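Local coordinates for prolyl-tRNA synthetase (Giardia lamblia ATCC 50803, PDB 3IAL), which probably joins L-proline to tRNA(Pro) at the expense of ATP, by way of a prolyl-adenylate intermediate, at residues Arg391-Ser402 / Val413-Leu421; Phe446-Glu454 / Trp474-Ala484. All coordinates share one frame; numbering follows the deposited sequence. Where two conformers were deposited one is given.

Contact 1 of 2, residues Arg391-Ser402 / Val413-Leu421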
loop_
_atom_site.group_PDB
_atom_site.type_symbol
_atom_site.label_atom_id
_atom_site.label_comp_id
_atom_site.label_asym_id
_atom_site.label_seq_id
_atom_site.Cartn_x
_atom_site.Cartn_y
_atom_site.Cartn_z
ATOM N N ARG B 391 2.754 -36.002 8.803
ATOM C CA ARG B 391 4.087 -36.424 8.380
ATOM C C ARG B 391 5.045 -36.415 9.562
ATOM O O ARG B 391 5.147 -35.421 10.286
ATOM C CB ARG B 391 4.643 -35.499 7.292
ATOM C CG ARG B 391 3.913 -35.582 5.957
ATOM C CD ARG B 391 2.753 -34.599 5.855
ATOM N NE ARG B 391 2.427 -34.338 4.451
ATOM C CZ ARG B 391 1.373 -34.821 3.792
ATOM N NH1 ARG B 391 0.477 -35.599 4.391
ATOM N NH2 ARG B 391 1.212 -34.512 2.507
ATOM N N VAL B 392 5.737 -37.528 9.754
ATOM C CA VAL B 392 6.839 -37.594 10.695
ATOM C C VAL B 392 8.104 -37.242 9.917
ATOM O O VAL B 392 8.471 -37.932 8.974
ATOM C CB VAL B 392 6.951 -38.992 11.334
ATOM C CG1 VAL B 392 8.142 -39.064 12.273
ATOM C CG2 VAL B 392 5.664 -39.325 12.081
ATOM N N ILE B 393 8.736 -36.141 10.297
ATOM C CA ILE B 393 9.926 -35.654 9.624
ATOM C C ILE B 393 11.002 -35.467 10.673
ATOM O O ILE B 393 10.747 -34.836 11.702
ATOM C CB ILE B 393 9.690 -34.289 8.930
ATOM C CG1 ILE B 393 8.408 -34.311 8.091
ATOM C CG2 ILE B 393 10.887 -33.926 8.054
ATOM C CD1 ILE B 393 8.261 -33.092 7.176
ATOM N N PRO B 394 12.201 -36.039 10.439
ATOM C CA PRO B 394 13.329 -35.805 11.337
ATOM C C PRO B 394 13.607 -34.315 11.497
ATOM O O PRO B 394 13.454 -33.570 10.540
ATOM C CB PRO B 394 14.495 -36.502 10.626
ATOM C CG PRO B 394 13.849 -37.593 9.851
ATOM C CD PRO B 394 12.516 -37.055 9.416
ATOM N N ILE B 395 13.998 -33.895 12.698
ATOM C CA ILE B 395 14.268 -32.490 12.981
ATOM C C ILE B 395 15.436 -31.999 12.140
ATOM O O ILE B 395 15.404 -30.880 11.630
ATOM C CB ILE B 395 14.554 -32.241 14.483
ATOM C CG1 ILE B 395 13.287 -32.461 15.312
ATOM C CG2 ILE B 395 15.054 -30.809 14.715
ATOM C CD1 ILE B 395 13.493 -32.276 16.804
ATOM N N THR B 396 16.454 -32.849 11.990
ATOM C CA THR B 396 17.614 -32.550 11.149
ATOM C C THR B 396 17.202 -32.218 9.711
ATOM O O THR B 396 17.683 -31.247 9.136
ATOM C CB THR B 396 18.612 -33.728 11.129
ATOM O OG1 THR B 396 17.947 -34.909 10.672
ATOM C CG2 THR B 396 19.199 -33.973 12.524
ATOM N N GLU B 397 16.301 -33.018 9.146
ATOM C CA GLU B 397 15.776 -32.772 7.795
ATOM C C GLU B 397 15.060 -31.419 7.730
ATOM O O GLU B 397 15.288 -30.642 6.808
ATOM C CB GLU B 397 14.833 -33.904 7.374
ATOM C CG GLU B 397 14.480 -33.915 5.892
ATOM C CD GLU B 397 13.668 -35.136 5.481
ATOM O OE1 GLU B 397 13.825 -36.209 6.106
ATOM O OE2 GLU B 397 12.874 -35.024 4.519
ATOM N N VAL B 398 14.209 -31.143 8.718
ATOM C CA VAL B 398 13.507 -29.859 8.810
ATOM C C VAL B 398 14.471 -28.657 8.859
ATOM O O VAL B 398 14.165 -27.597 8.303
ATOM C CB VAL B 398 12.535 -29.837 10.019
ATOM C CG1 VAL B 398 12.037 -28.439 10.305
ATOM C CG2 VAL B 398 11.363 -30.788 9.771
ATOM N N MET B 399 15.625 -28.829 9.505
ATOM C CA MET B 399 16.650 -27.778 9.574
ATOM C C MET B 399 17.517 -27.740 8.298
ATOM O O MET B 399 18.225 -26.762 8.054
ATOM C CB MET B 399 17.563 -27.984 10.790
ATOM C CG MET B 399 16.848 -28.123 12.147
ATOM S SD MET B 399 16.461 -26.574 12.988
ATOM C CE MET B 399 18.092 -26.002 13.447
ATOM N N LYS B 400 17.457 -28.804 7.496
ATOM C CA LYS B 400 18.272 -28.931 6.289
ATOM C C LYS B 400 17.813 -27.956 5.206
ATOM O O LYS B 400 16.660 -27.996 4.776
ATOM C CB LYS B 400 18.212 -30.364 5.760
ATOM C CG LYS B 400 18.976 -30.637 4.476
ATOM C CD LYS B 400 18.903 -32.128 4.182
ATOM C CE LYS B 400 19.400 -32.495 2.803
ATOM N NZ LYS B 400 19.418 -33.990 2.619
ATOM N N VAL B 401 18.734 -27.091 4.787
ATOM C CA VAL B 401 18.496 -26.098 3.750
ATOM C C VAL B 401 19.628 -26.190 2.732
ATOM O O VAL B 401 20.802 -26.121 3.103
ATOM C CB VAL B 401 18.458 -24.666 4.346
ATOM C CG1 VAL B 401 18.265 -23.622 3.248
ATOM C CG2 VAL B 401 17.349 -24.552 5.403
ATOM N N SER B 402 19.271 -26.379 1.463
ATOM C CA SER B 402 20.232 -26.345 0.370
ATOM C C SER B 402 19.888 -25.180 -0.562
ATOM O O SER B 402 18.719 -24.819 -0.726
ATOM C CB SER B 402 20.267 -27.676 -0.393
ATOM O OG SER B 402 19.056 -27.909 -1.089
ATOM N N VAL B 413 16.352 -21.747 -3.118
ATOM C CA VAL B 413 16.471 -22.400 -1.817
ATOM C C VAL B 413 15.536 -23.603 -1.745
ATOM O O VAL B 413 14.416 -23.547 -2.250
ATOM C CB VAL B 413 16.158 -21.418 -0.671
ATOM C CG1 VAL B 413 16.360 -22.082 0.682
ATOM C CG2 VAL B 413 17.047 -20.184 -0.781
ATOM N N LYS B 414 16.009 -24.689 -1.132
ATOM C CA LYS B 414 15.242 -25.936 -1.032
ATOM C C LYS B 414 15.214 -26.465 0.404
ATOM O O LYS B 414 16.229 -26.456 1.104
ATOM C CB LYS B 414 15.833 -26.999 -1.955
ATOM C CG LYS B 414 15.647 -26.712 -3.436
ATOM C CD LYS B 414 16.312 -27.784 -4.286
ATOM C CE LYS B 414 16.253 -27.440 -5.763
ATOM N NZ LYS B 414 17.198 -28.270 -6.555
ATOM N N ASN B 415 14.047 -26.952 0.819
ATOM C CA ASN B 415 13.813 -27.370 2.196
ATOM C C ASN B 415 12.520 -28.174 2.283
ATOM O O ASN B 415 11.583 -27.932 1.524
ATOM C CB ASN B 415 13.737 -26.134 3.096
ATOM C CG ASN B 415 13.279 -26.455 4.507
ATOM O OD1 ASN B 415 12.107 -26.280 4.842
ATOM N ND2 ASN B 415 14.203 -26.921 5.341
ATOM N N VAL B 416 12.464 -29.118 3.213
ATOM C CA VAL B 416 11.310 -29.994 3.341
ATOM C C VAL B 416 10.025 -29.222 3.678
ATOM O O VAL B 416 8.980 -29.517 3.126
ATOM C CB VAL B 416 11.566 -31.140 4.373
ATOM C CG1 VAL B 416 11.565 -30.613 5.794
ATOM C CG2 VAL B 416 10.548 -32.263 4.201
ATOM N N ILE B 417 10.105 -28.218 4.551
ATOM C CA ILE B 417 8.916 -27.429 4.903
ATOM C C ILE B 417 8.431 -26.632 3.685
ATOM O O ILE B 417 7.236 -26.583 3.411
ATOM C CB ILE B 417 9.158 -26.479 6.115
ATOM C CG1 ILE B 417 9.646 -27.259 7.341
ATOM C CG2 ILE B 417 7.885 -25.729 6.460
ATOM C CD1 ILE B 417 8.839 -28.509 7.651
ATOM N N LYS B 418 9.364 -26.034 2.949
ATOM C CA LYS B 418 9.045 -25.443 1.655
ATOM C C LYS B 418 8.383 -26.484 0.735
ATOM O O LYS B 418 7.301 -26.229 0.203
ATOM C CB LYS B 418 10.295 -24.835 1.000
ATOM C CG LYS B 418 10.105 -24.458 -0.462
ATOM C CD LYS B 418 11.174 -23.489 -0.958
ATOM C CE LYS B 418 10.977 -23.174 -2.445
ATOM N NZ LYS B 418 11.235 -24.362 -3.317
ATOM N N ASP B 419 9.013 -27.650 0.563
ATOM C CA ASP B 419 8.422 -28.730 -0.254
ATOM C C ASP B 419 6.983 -29.036 0.165
ATOM O O ASP B 419 6.118 -29.251 -0.685
ATOM C CB ASP B 419 9.233 -30.027 -0.171
ATOM C CG ASP B 419 10.621 -29.906 -0.777
ATOM O OD1 ASP B 419 10.781 -29.246 -1.818
ATOM O OD2 ASP B 419 11.559 -30.492 -0.207
ATOM N N GLU B 420 6.737 -29.053 1.473
ATOM C CA GLU B 420 5.401 -29.320 2.006
ATOM C C GLU B 420 4.417 -28.207 1.664
ATOM O O GLU B 420 3.252 -28.482 1.364
ATOM C CB GLU B 420 5.450 -29.541 3.525
ATOM C CG GLU B 420 6.059 -30.870 3.942
ATOM C CD GLU B 420 5.210 -32.063 3.539
ATOM O OE1 GLU B 420 3.985 -32.047 3.769
ATOM O OE2 GLU B 420 5.777 -33.036 2.999
ATOM N N LEU B 421 4.879 -26.956 1.711
ATOM C CA LEU B 421 4.037 -25.831 1.304
ATOM C C LEU B 421 3.700 -25.906 -0.186
ATOM O O LEU B 421 2.550 -25.698 -0.569
ATOM C CB LEU B 421 4.693 -24.488 1.626
ATOM C CG LEU B 421 4.664 -24.051 3.090
ATOM C CD1 LEU B 421 5.540 -22.817 3.283
ATOM C CD2 LEU B 421 3.236 -23.807 3.561
#

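Contact 2 of 2, residues Phe446-Glu454 / Trp474-Ala484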
loop_
_atom_site.group_PDB
_atom_site.type_symbol
_atom_site.label_atom_id
_atom_site.label_comp_id
_atom_site.label_asym_id
_atom_site.label_seq_id
_atom_site.Cartn_x
_atom_site.Cartn_y
_atom_site.Cartn_z
ATOM N N PHE B 446 -32.596 -25.098 -24.468
ATOM C CA PHE B 446 -33.074 -24.200 -23.426
ATOM C C PHE B 446 -33.314 -24.960 -22.119
ATOM O O PHE B 446 -32.852 -24.531 -21.055
ATOM C CB PHE B 446 -34.354 -23.496 -23.879
ATOM C CG PHE B 446 -34.762 -22.352 -23.005
ATOM C CD1 PHE B 446 -34.199 -21.096 -23.175
ATOM C CD2 PHE B 446 -35.731 -22.520 -22.023
ATOM C CE1 PHE B 446 -34.589 -20.023 -22.368
ATOM C CE2 PHE B 446 -36.122 -21.454 -21.215
ATOM C CZ PHE B 446 -35.549 -20.205 -21.393
ATOM N N ASP B 447 -34.009 -26.092 -22.213
ATOM C CA ASP B 447 -34.352 -26.911 -21.048
ATOM C C ASP B 447 -33.124 -27.440 -20.317
ATOM O O ASP B 447 -33.092 -27.438 -19.088
ATOM C CB ASP B 447 -35.244 -28.092 -21.453
ATOM C CG ASP B 447 -36.668 -27.665 -21.812
ATOM O OD1 ASP B 447 -37.016 -26.479 -21.618
ATOM O OD2 ASP B 447 -37.440 -28.525 -22.288
ATOM N N GLU B 448 -32.121 -27.890 -21.068
ATOM C CA GLU B 448 -30.885 -28.388 -20.470
ATOM C C GLU B 448 -30.099 -27.295 -19.739
ATOM O O GLU B 448 -29.527 -27.552 -18.680
ATOM C CB GLU B 448 -30.002 -29.063 -21.517
ATOM C CG GLU B 448 -30.504 -30.446 -21.946
ATOM C CD GLU B 448 -29.529 -31.189 -22.854
ATOM O OE1 GLU B 448 -28.398 -30.702 -23.061
ATOM O OE2 GLU B 448 -29.900 -32.272 -23.361
ATOM N N ILE B 449 -30.078 -26.082 -20.296
ATOM C CA ILE B 449 -29.446 -24.942 -19.623
ATOM C C ILE B 449 -30.173 -24.614 -18.316
ATOM O O ILE B 449 -29.538 -24.412 -17.282
ATOM C CB ILE B 449 -29.453 -23.668 -20.496
ATOM C CG1 ILE B 449 -28.603 -23.860 -21.758
ATOM C CG2 ILE B 449 -28.914 -22.493 -19.708
ATOM C CD1 ILE B 449 -28.772 -22.747 -22.764
ATOM N N VAL B 450 -31.501 -24.563 -18.373
ATOM C CA VAL B 450 -32.317 -24.262 -17.200
ATOM C C VAL B 450 -32.164 -25.308 -16.087
ATOM O O VAL B 450 -32.007 -24.961 -14.920
ATOM C CB VAL B 450 -33.818 -24.154 -17.579
ATOM C CG1 VAL B 450 -34.690 -24.181 -16.338
ATOM C CG2 VAL B 450 -34.061 -22.893 -18.401
ATOM N N ALA B 451 -32.237 -26.583 -16.449
ATOM C CA ALA B 451 -32.075 -27.671 -15.474
ATOM C C ALA B 451 -30.687 -27.636 -14.838
ATOM O O ALA B 451 -30.540 -27.951 -13.656
ATOM C CB ALA B 451 -32.328 -29.031 -16.120
ATOM N N CYS B 452 -29.682 -27.245 -15.621
ATOM C CA CYS B 452 -28.313 -27.126 -15.123
ATOM C C CYS B 452 -28.233 -26.032 -14.066
ATOM O O CYS B 452 -27.776 -26.265 -12.944
ATOM C CB CYS B 452 -27.345 -26.822 -16.264
ATOM S SG CYS B 452 -25.660 -26.462 -15.722
ATOM N N ILE B 453 -28.696 -24.844 -14.437
ATOM C CA ILE B 453 -28.739 -23.699 -13.539
ATOM C C ILE B 453 -29.461 -24.039 -12.228
ATOM O O ILE B 453 -28.936 -23.773 -11.145
ATOM C CB ILE B 453 -29.410 -22.480 -14.222
ATOM C CG1 ILE B 453 -28.521 -21.950 -15.359
ATOM C CG2 ILE B 453 -29.681 -21.366 -13.217
ATOM C CD1 ILE B 453 -27.068 -21.643 -14.963
ATOM N N GLU B 454 -30.638 -24.650 -12.335
ATOM C CA GLU B 454 -31.463 -24.953 -11.164
ATOM C C GLU B 454 -30.892 -26.082 -10.290
ATOM O O GLU B 454 -30.844 -25.949 -9.067
ATOM C CB GLU B 454 -32.896 -25.317 -11.591
ATOM C CG GLU B 454 -33.715 -24.146 -12.111
ATOM C CD GLU B 454 -35.146 -24.532 -12.475
ATOM O OE1 GLU B 454 -35.421 -25.733 -12.674
ATOM O OE2 GLU B 454 -35.997 -23.624 -12.571
ATOM N N TRP B 474 -32.312 -13.628 -26.061
ATOM C CA TRP B 474 -32.141 -14.891 -25.344
ATOM C C TRP B 474 -31.621 -14.714 -23.914
ATOM O O TRP B 474 -31.974 -15.489 -23.026
ATOM C CB TRP B 474 -31.242 -15.830 -26.155
ATOM C CG TRP B 474 -31.965 -16.340 -27.367
ATOM C CD1 TRP B 474 -31.824 -15.910 -28.661
ATOM C CD2 TRP B 474 -32.988 -17.339 -27.385
ATOM N NE1 TRP B 474 -32.684 -16.604 -29.483
ATOM C CE2 TRP B 474 -33.411 -17.483 -28.724
ATOM C CE3 TRP B 474 -33.589 -18.129 -26.398
ATOM C CZ2 TRP B 474 -34.402 -18.395 -29.103
ATOM C CZ3 TRP B 474 -34.575 -19.036 -26.774
ATOM C CH2 TRP B 474 -34.971 -19.157 -28.114
ATOM N N ASP B 475 -30.806 -13.688 -23.680
ATOM C CA ASP B 475 -30.397 -13.348 -22.316
ATOM C C ASP B 475 -31.640 -13.093 -21.445
ATOM O O ASP B 475 -31.752 -13.615 -20.333
ATOM C CB ASP B 475 -29.462 -12.131 -22.328
ATOM C CG ASP B 475 -28.839 -11.838 -20.968
ATOM O OD1 ASP B 475 -28.364 -12.769 -20.267
ATOM O OD2 ASP B 475 -28.805 -10.646 -20.612
ATOM N N LYS B 476 -32.588 -12.313 -21.966
ATOM C CA LYS B 476 -33.827 -12.023 -21.240
ATOM C C LYS B 476 -34.695 -13.270 -20.988
ATOM O O LYS B 476 -35.206 -13.453 -19.884
ATOM C CB LYS B 476 -34.632 -10.950 -21.971
ATOM C CG LYS B 476 -33.963 -9.572 -21.962
ATOM C CD LYS B 476 -34.777 -8.554 -22.739
ATOM C CE LYS B 476 -34.067 -7.208 -22.834
ATOM N NZ LYS B 476 -35.008 -6.137 -23.286
ATOM N N LYS B 477 -34.846 -14.137 -21.988
ATOM C CA LYS B 477 -35.634 -15.368 -21.793
ATOM C C LYS B 477 -35.023 -16.253 -20.703
ATOM O O LYS B 477 -35.748 -16.829 -19.882
ATOM C CB LYS B 477 -35.766 -16.165 -23.091
ATOM C CG LYS B 477 -36.626 -15.505 -24.147
ATOM C CD LYS B 477 -36.548 -16.261 -25.461
ATOM C CE LYS B 477 -37.437 -15.630 -26.515
ATOM N NZ LYS B 477 -38.880 -15.816 -26.206
ATOM N N LEU B 478 -33.693 -16.346 -20.688
ATOM C CA LEU B 478 -32.995 -17.171 -19.708
ATOM C C LEU B 478 -33.119 -16.583 -18.314
ATOM O O LEU B 478 -33.363 -17.322 -17.352
ATOM C CB LEU B 478 -31.517 -17.363 -20.083
ATOM C CG LEU B 478 -31.290 -18.342 -21.231
ATOM C CD1 LEU B 478 -29.852 -18.286 -21.727
ATOM C CD2 LEU B 478 -31.670 -19.777 -20.817
ATOM N N LYS B 479 -32.949 -15.263 -18.208
ATOM C CA LYS B 479 -33.150 -14.559 -16.940
ATOM C C LYS B 479 -34.557 -14.792 -16.383
ATOM O O LYS B 479 -34.702 -15.065 -15.196
ATOM C CB LYS B 479 -32.912 -13.053 -17.089
ATOM C CG LYS B 479 -31.453 -12.655 -17.165
ATOM C CD LYS B 479 -31.302 -11.152 -17.366
ATOM C CE LYS B 479 -29.839 -10.756 -17.395
ATOM N NZ LYS B 479 -29.646 -9.349 -17.834
ATOM N N ASP B 480 -35.575 -14.679 -17.236
ATOM C CA ASP B 480 -36.972 -14.896 -16.822
ATOM C C ASP B 480 -37.239 -16.334 -16.392
ATOM O O ASP B 480 -38.052 -16.567 -15.508
ATOM C CB ASP B 480 -37.947 -14.567 -17.960
ATOM C CG ASP B 480 -37.964 -13.091 -18.323
ATOM O OD1 ASP B 480 -37.409 -12.270 -17.565
ATOM O OD2 ASP B 480 -38.540 -12.757 -19.381
ATOM N N ALA B 481 -36.573 -17.288 -17.045
ATOM C CA ALA B 481 -36.819 -18.716 -16.814
ATOM C C ALA B 481 -36.147 -19.230 -15.548
ATOM O O ALA B 481 -36.747 -20.001 -14.809
ATOM C CB ALA B 481 -36.355 -19.536 -18.015
ATOM N N CYS B 482 -34.909 -18.801 -15.298
ATOM C CA CYS B 482 -34.119 -19.338 -14.183
ATOM C C CYS B 482 -33.165 -18.339 -13.507
ATOM O O CYS B 482 -32.338 -18.741 -12.693
ATOM C CB CYS B 482 -33.316 -20.540 -14.684
ATOM S SG CYS B 482 -32.172 -20.155 -16.038
ATOM N N SER B 483 -33.280 -17.052 -13.831
ATOM C CA SER B 483 -32.447 -16.000 -13.230
ATOM C C SER B 483 -30.960 -16.090 -13.593
ATOM O O SER B 483 -30.115 -15.515 -12.908
ATOM C CB SER B 483 -32.628 -15.971 -11.706
ATOM O OG SER B 483 -34.000 -15.914 -11.376
ATOM N N ALA B 484 -30.649 -16.799 -14.674
ATOM C CA ALA B 484 -29.279 -16.890 -15.166
ATOM C C ALA B 484 -29.118 -15.947 -16.338
ATOM O O ALA B 484 -30.072 -15.672 -17.079
ATOM C CB ALA B 484 -28.947 -18.316 -15.587
#

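Contact 1 of 2, residues Arg391-Ser402 / Val413-Leu421
The carboxamide of N415 bonds across the contact to two backbone carbonyls: ND2 donates to K400 O at 2.7 Å and to V398 O at 3.0 Å. Both acceptors lie close to the amide plane, whereas the amide nitrogen stands above the plane of either carbonyl. Rotation of CG away from the backbone N (chi1 171°) also lets OD1 cap helix 416-421, through weak bonds from I417 N and K418 N. With both ends of the amide engaged, its flip is fixed. Beside it, V416 CG2 meets I393 CD1 tip to tip at 3.8 Å, while V416 CG1 lies against V398 CA. V398 CG1 slants across I417 CG1 at 4.0 Å. Farther along the helix, E420 OE1 takes a salt-bridging hydrogen bond from R391 NE (2.9 Å) on its syn side but tilted out of the carboxylate plane, the two flat groups turned 79° apart; R391 NH1 bonds to Q389 O. At the other end S402 and K414 form an antiparallel hydrogen-bonded pair, and V401 CG1 touches V413 CG1 at 3.5 Å. An N-capped helix thus follows a two-stranded hairpin and packs on edge strand 391-394 and the short helix 395-399 of the anticodon-binding domain.

Contact 2 of 2, residues Phe446-Glu454 / Trp474-Ala484
Helices 446-454 and 474-482 cross at -46°, their axes 10.3 Å apart, and their CA atoms come nearest at V450 and C482. The F446 ring is a knob in the hole made by W474, K477, L478 and A481. Its CG points away from the backbone N (chi1 -168°), which carries the ring across to the second helix. L478 slides past it in the opposite direction, bringing CD2 within a tight 3.3 Å of F446 CE1, and A481 CB lies 3.5 Å from F446 CZ. K477 O sits at the ring edge, in its plane; the indole of W474 slants across F446, turning its own edge toward F446 CD1. One turn on, I449 CG2 meets L478 CD2 at about a right angle, and V450 CG2 touches both A481 CB and C482 SG, each at 4.1 Å. I453 closes the far end: its CG2 packs on C482 SG, and its CG1 lies 3.7 Å from A484 CB, in the chain just past S483, which has a positive phi. No hydrogen bond links the segments. I449, L478 and A484 also touch strands beneath: two obliquely packed helices, with one aromatic knob, lie over strands 459-464, 485-489 and 510-515 in the C-terminal prolyl-tRNA synthetase region.

Overall arrangement
Contact 1 precedes contact 2 along the chain, and the two lie on opposite sides of its centre, with centres 52 Å apart and nearest atoms about 32 Å apart. Helix 416-438, which begins in contact 1, runs on toward strand 440-442; helix 446-455 of contact 2 follows soon after. The two contacts share no sheet: 391-402 belongs to the anticodon-binding domain, whose five-stranded sheet ends at strand 391-394, whereas both segments of contact 2 lie in the C-terminal region with strands 459-464, 485-489 and 510-515. Strand 485-489 pairs with 207-211, tying that region to the catalytic part. The long helix thus connects anticodon-binding and C-terminal parts of the synthetase.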